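Local structure of putative retaining b-glycosidase (Saccharophagus degradans, 5A95) at residues P225-L236 / I249-A260. The protein hydrolyses mixed-linkage beta-1,3-1,4-glucans as a family 5 glycoside hydrolase, probably with retention of anomeric configuration. The protein carries 1 engineered substitution. Numbering follows the deposited sequence. Where two conformers were deposited one is given.
Sequences PLVAGFNWAYDL and IAYAAHPYPQKA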
# COMPACT_ATOMS: atom_id res chain seq x y z
N PRO A 225 -6.71 -19.73 14.88
CA PRO A 225 -7.16 -18.44 14.34
C PRO A 225 -8.58 -18.17 14.81
O PRO A 225 -9.43 -19.07 14.82
CB PRO A 225 -7.12 -18.65 12.80
CG PRO A 225 -6.26 -19.88 12.60
CD PRO A 225 -6.60 -20.73 13.81
N LEU A 226 -8.85 -16.90 15.10
CA LEU A 226 -10.17 -16.46 15.54
C LEU A 226 -10.66 -15.37 14.57
O LEU A 226 -9.97 -14.35 14.37
CB LEU A 226 -10.10 -15.92 16.96
CG LEU A 226 -11.40 -15.48 17.61
CD1 LEU A 226 -12.30 -16.64 17.89
CD2 LEU A 226 -11.20 -14.68 18.88
N VAL A 227 -11.78 -15.65 13.91
CA VAL A 227 -12.31 -14.85 12.80
C VAL A 227 -13.60 -14.16 13.23
O VAL A 227 -14.42 -14.75 13.92
CB VAL A 227 -12.61 -15.78 11.60
CG1 VAL A 227 -13.37 -15.08 10.49
CG2 VAL A 227 -11.29 -16.34 11.06
N ALA A 228 -13.76 -12.90 12.81
CA ALA A 228 -14.89 -12.07 13.16
C ALA A 228 -15.71 -11.66 11.93
O ALA A 228 -15.18 -11.54 10.82
CB ALA A 228 -14.43 -10.79 13.83
N GLY A 229 -16.99 -11.44 12.17
CA GLY A 229 -17.89 -10.87 11.19
C GLY A 229 -18.06 -9.37 11.34
O GLY A 229 -17.38 -8.68 12.11
N PHE A 230 -19.00 -8.86 10.55
CA PHE A 230 -19.28 -7.42 10.46
C PHE A 230 -20.09 -6.92 11.65
O PHE A 230 -20.37 -7.63 12.63
CB PHE A 230 -19.97 -7.10 9.12
CG PHE A 230 -19.20 -7.54 7.89
CD1 PHE A 230 -17.83 -7.44 7.83
CD2 PHE A 230 -19.87 -8.01 6.78
CE1 PHE A 230 -17.12 -7.80 6.69
CE2 PHE A 230 -19.17 -8.36 5.65
CZ PHE A 230 -17.82 -8.27 5.61
N ASN A 231 -20.42 -5.62 11.59
CA ASN A 231 -21.09 -4.92 12.68
C ASN A 231 -20.28 -5.02 13.97
O ASN A 231 -20.82 -5.27 15.04
CB ASN A 231 -22.52 -5.46 12.88
CG ASN A 231 -23.36 -4.58 13.79
OD1 ASN A 231 -23.01 -3.43 14.09
ND2 ASN A 231 -24.43 -5.15 14.33
N TRP A 232 -18.99 -4.72 13.85
CA TRP A 232 -18.06 -4.75 14.98
C TRP A 232 -18.00 -6.14 15.63
O TRP A 232 -18.20 -6.30 16.84
CB TRP A 232 -18.38 -3.68 16.02
CG TRP A 232 -18.18 -2.25 15.60
CD1 TRP A 232 -17.10 -1.48 15.93
CD2 TRP A 232 -19.05 -1.41 14.86
NE1 TRP A 232 -17.25 -0.20 15.44
CE2 TRP A 232 -18.44 -0.12 14.79
CE3 TRP A 232 -20.31 -1.59 14.29
CZ2 TRP A 232 -19.02 0.95 14.11
CZ3 TRP A 232 -20.88 -0.52 13.61
CH2 TRP A 232 -20.24 0.73 13.53
N ALA A 233 -17.71 -7.15 14.80
CA ALA A 233 -17.57 -8.53 15.27
C ALA A 233 -18.84 -9.00 15.96
O ALA A 233 -18.78 -9.68 16.97
CB ALA A 233 -16.35 -8.69 16.19
N TYR A 234 -19.98 -8.72 15.37
CA TYR A 234 -21.25 -9.14 15.93
C TYR A 234 -22.01 -10.14 15.07
O TYR A 234 -22.66 -11.04 15.60
CB TYR A 234 -22.12 -7.92 16.30
CG TYR A 234 -23.32 -8.32 17.08
CD1 TYR A 234 -23.22 -8.74 18.41
CD2 TYR A 234 -24.57 -8.31 16.50
CE1 TYR A 234 -24.32 -9.17 19.10
CE2 TYR A 234 -25.70 -8.72 17.21
CZ TYR A 234 -25.55 -9.17 18.52
OH TYR A 234 -26.64 -9.63 19.25
N ASP A 235 -21.93 -10.03 13.75
CA ASP A 235 -22.75 -10.85 12.86
C ASP A 235 -21.95 -12.00 12.25
O ASP A 235 -21.17 -11.80 11.31
CB ASP A 235 -23.39 -9.98 11.76
CG ASP A 235 -24.35 -10.77 10.87
OD1 ASP A 235 -24.68 -11.93 11.21
OD2 ASP A 235 -24.77 -10.21 9.84
N LEU A 236 -22.16 -13.20 12.77
CA LEU A 236 -21.55 -14.42 12.23
C LEU A 236 -22.46 -15.13 11.23
O LEU A 236 -22.05 -16.09 10.62
CB LEU A 236 -21.19 -15.37 13.35
CG LEU A 236 -20.04 -14.95 14.25
CD1 LEU A 236 -19.85 -15.96 15.36
CD2 LEU A 236 -18.75 -14.77 13.44
N ILE A 249 -10.56 -23.43 13.17
CA ILE A 249 -10.97 -22.01 13.26
C ILE A 249 -12.00 -21.86 14.36
O ILE A 249 -12.90 -22.68 14.50
CB ILE A 249 -11.65 -21.58 11.88
CG1 ILE A 249 -10.70 -21.88 10.72
CG2 ILE A 249 -12.10 -20.14 11.83
CD1 ILE A 249 -9.32 -21.31 10.93
N ALA A 250 -11.86 -20.80 15.16
CA ALA A 250 -12.90 -20.37 16.06
C ALA A 250 -13.44 -19.03 15.56
O ALA A 250 -12.78 -18.33 14.78
CB ALA A 250 -12.36 -20.22 17.46
N TYR A 251 -14.65 -18.69 16.00
CA TYR A 251 -15.26 -17.42 15.60
C TYR A 251 -15.47 -16.52 16.82
O TYR A 251 -15.80 -16.97 17.92
CB TYR A 251 -16.59 -17.67 14.85
CG TYR A 251 -16.40 -18.29 13.49
CD1 TYR A 251 -16.09 -17.49 12.41
CD2 TYR A 251 -16.48 -19.67 13.30
CE1 TYR A 251 -15.91 -18.03 11.15
CE2 TYR A 251 -16.28 -20.22 12.05
CZ TYR A 251 -16.02 -19.40 10.97
OH TYR A 251 -15.81 -19.92 9.71
N ALA A 252 -15.25 -15.22 16.59
CA ALA A 252 -15.40 -14.17 17.61
C ALA A 252 -16.81 -13.61 17.58
O ALA A 252 -17.39 -13.44 16.51
CB ALA A 252 -14.39 -13.05 17.38
N ALA A 253 -17.29 -13.16 18.73
CA ALA A 253 -18.49 -12.36 18.83
C ALA A 253 -18.26 -11.34 19.94
O ALA A 253 -17.63 -11.63 20.94
CB ALA A 253 -19.70 -13.21 19.17
N HIS A 254 -18.82 -10.14 19.75
CA HIS A 254 -18.71 -9.04 20.72
C HIS A 254 -20.11 -8.60 21.15
O HIS A 254 -20.62 -7.54 20.70
CB HIS A 254 -17.93 -7.87 20.13
CG HIS A 254 -16.46 -8.16 19.98
ND1 HIS A 254 -15.56 -7.21 19.54
CD2 HIS A 254 -15.74 -9.28 20.25
CE1 HIS A 254 -14.36 -7.73 19.52
NE2 HIS A 254 -14.43 -8.97 19.98
N PRO A 255 -20.76 -9.41 21.98
CA PRO A 255 -22.15 -9.16 22.27
C PRO A 255 -22.35 -8.15 23.43
O PRO A 255 -22.85 -8.49 24.52
CB PRO A 255 -22.65 -10.54 22.66
CG PRO A 255 -21.47 -11.16 23.36
CD PRO A 255 -20.29 -10.69 22.57
N TYR A 256 -22.00 -6.89 23.18
CA TYR A 256 -22.32 -5.85 24.13
C TYR A 256 -23.84 -5.71 24.30
O TYR A 256 -24.61 -6.11 23.41
CB TYR A 256 -21.65 -4.57 23.67
CG TYR A 256 -20.17 -4.49 23.96
CD1 TYR A 256 -19.68 -4.57 25.25
CD2 TYR A 256 -19.25 -4.25 22.94
CE1 TYR A 256 -18.33 -4.43 25.53
CE2 TYR A 256 -17.91 -4.09 23.22
CZ TYR A 256 -17.45 -4.19 24.50
OH TYR A 256 -16.10 -4.03 24.75
N PRO A 257 -24.27 -5.11 25.43
CA PRO A 257 -25.69 -5.18 25.77
C PRO A 257 -26.68 -4.57 24.80
O PRO A 257 -27.81 -5.05 24.68
CB PRO A 257 -25.79 -4.46 27.14
CG PRO A 257 -24.51 -3.69 27.29
CD PRO A 257 -23.49 -4.54 26.55
N GLN A 258 -26.25 -3.51 24.10
CA GLN A 258 -27.16 -2.78 23.20
C GLN A 258 -26.99 -3.19 21.74
O GLN A 258 -27.64 -2.62 20.88
CB GLN A 258 -27.01 -1.27 23.36
CG GLN A 258 -27.30 -0.81 24.78
CD GLN A 258 -26.96 0.64 24.98
OE1 GLN A 258 -25.78 1.02 25.00
NE2 GLN A 258 -27.98 1.46 25.14
N LYS A 259 -26.20 -4.23 21.45
CA LYS A 259 -26.14 -4.74 20.09
C LYS A 259 -27.48 -5.33 19.64
O LYS A 259 -27.97 -5.03 18.56
CB LYS A 259 -25.03 -5.77 19.92
CG LYS A 259 -23.63 -5.21 20.13
CD LYS A 259 -23.24 -4.03 19.22
CE LYS A 259 -23.10 -4.39 17.77
NZ LYS A 259 -22.54 -3.27 16.97
N ALA A 260 -28.04 -6.19 20.48
CA ALA A 260 -29.40 -6.68 20.25
C ALA A 260 -30.38 -5.67 20.83
O ALA A 260 -30.18 -5.19 21.93
CB ALA A 260 -29.59 -8.04 20.90
O HOH W 1 -18.39 -11.71 14.66
O HOH W 2 -26.65 -4.45 16.19
O HOH W 3 -20.11 -5.49 18.71
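Two neighbouring parallel strands of the family 5 (beta/alpha)8 barrel, 224-227 and 250-252, meet here and run on into the loops at their C-terminal ends. A250 N donates to P225 O (3.0 Å), V227 N to A250 O, and A252 N to V227 O (2.8 Å). L226 packs its CD1 on A250 CB, while V227 lies alongside the Y251 ring, both pointing the same way. Water 1 bridges G229 N and A252 O where the strands part. Beyond it, H254 N donates to A233 O (2.8 Å), and A233 CB makes a CH-pi contact over one face of the H254 imidazole. K259 CB makes another over one face of the Y234 ring, 3.7 Å from its centroid. Bends at chi2 (-57°) and chi3 of K259 bring NZ to N231. There it donates a hydrogen bond to OD1 of N231 (2.9 Å) from above the amide plane. An alanine in place of Y234 would remove this ring and is likely to leave the K259 chain less firmly held beside N231. H254 ND1 and NE2 hydrogen-bond to E189 OE2 and T290 OG1. The nearest atoms of the W232 side chain and a bound glucose unit are about 4 Å apart. Helix 202-219 packs on P225, V227 and I249; helix 267-279 packs on Y234, A253 and P255.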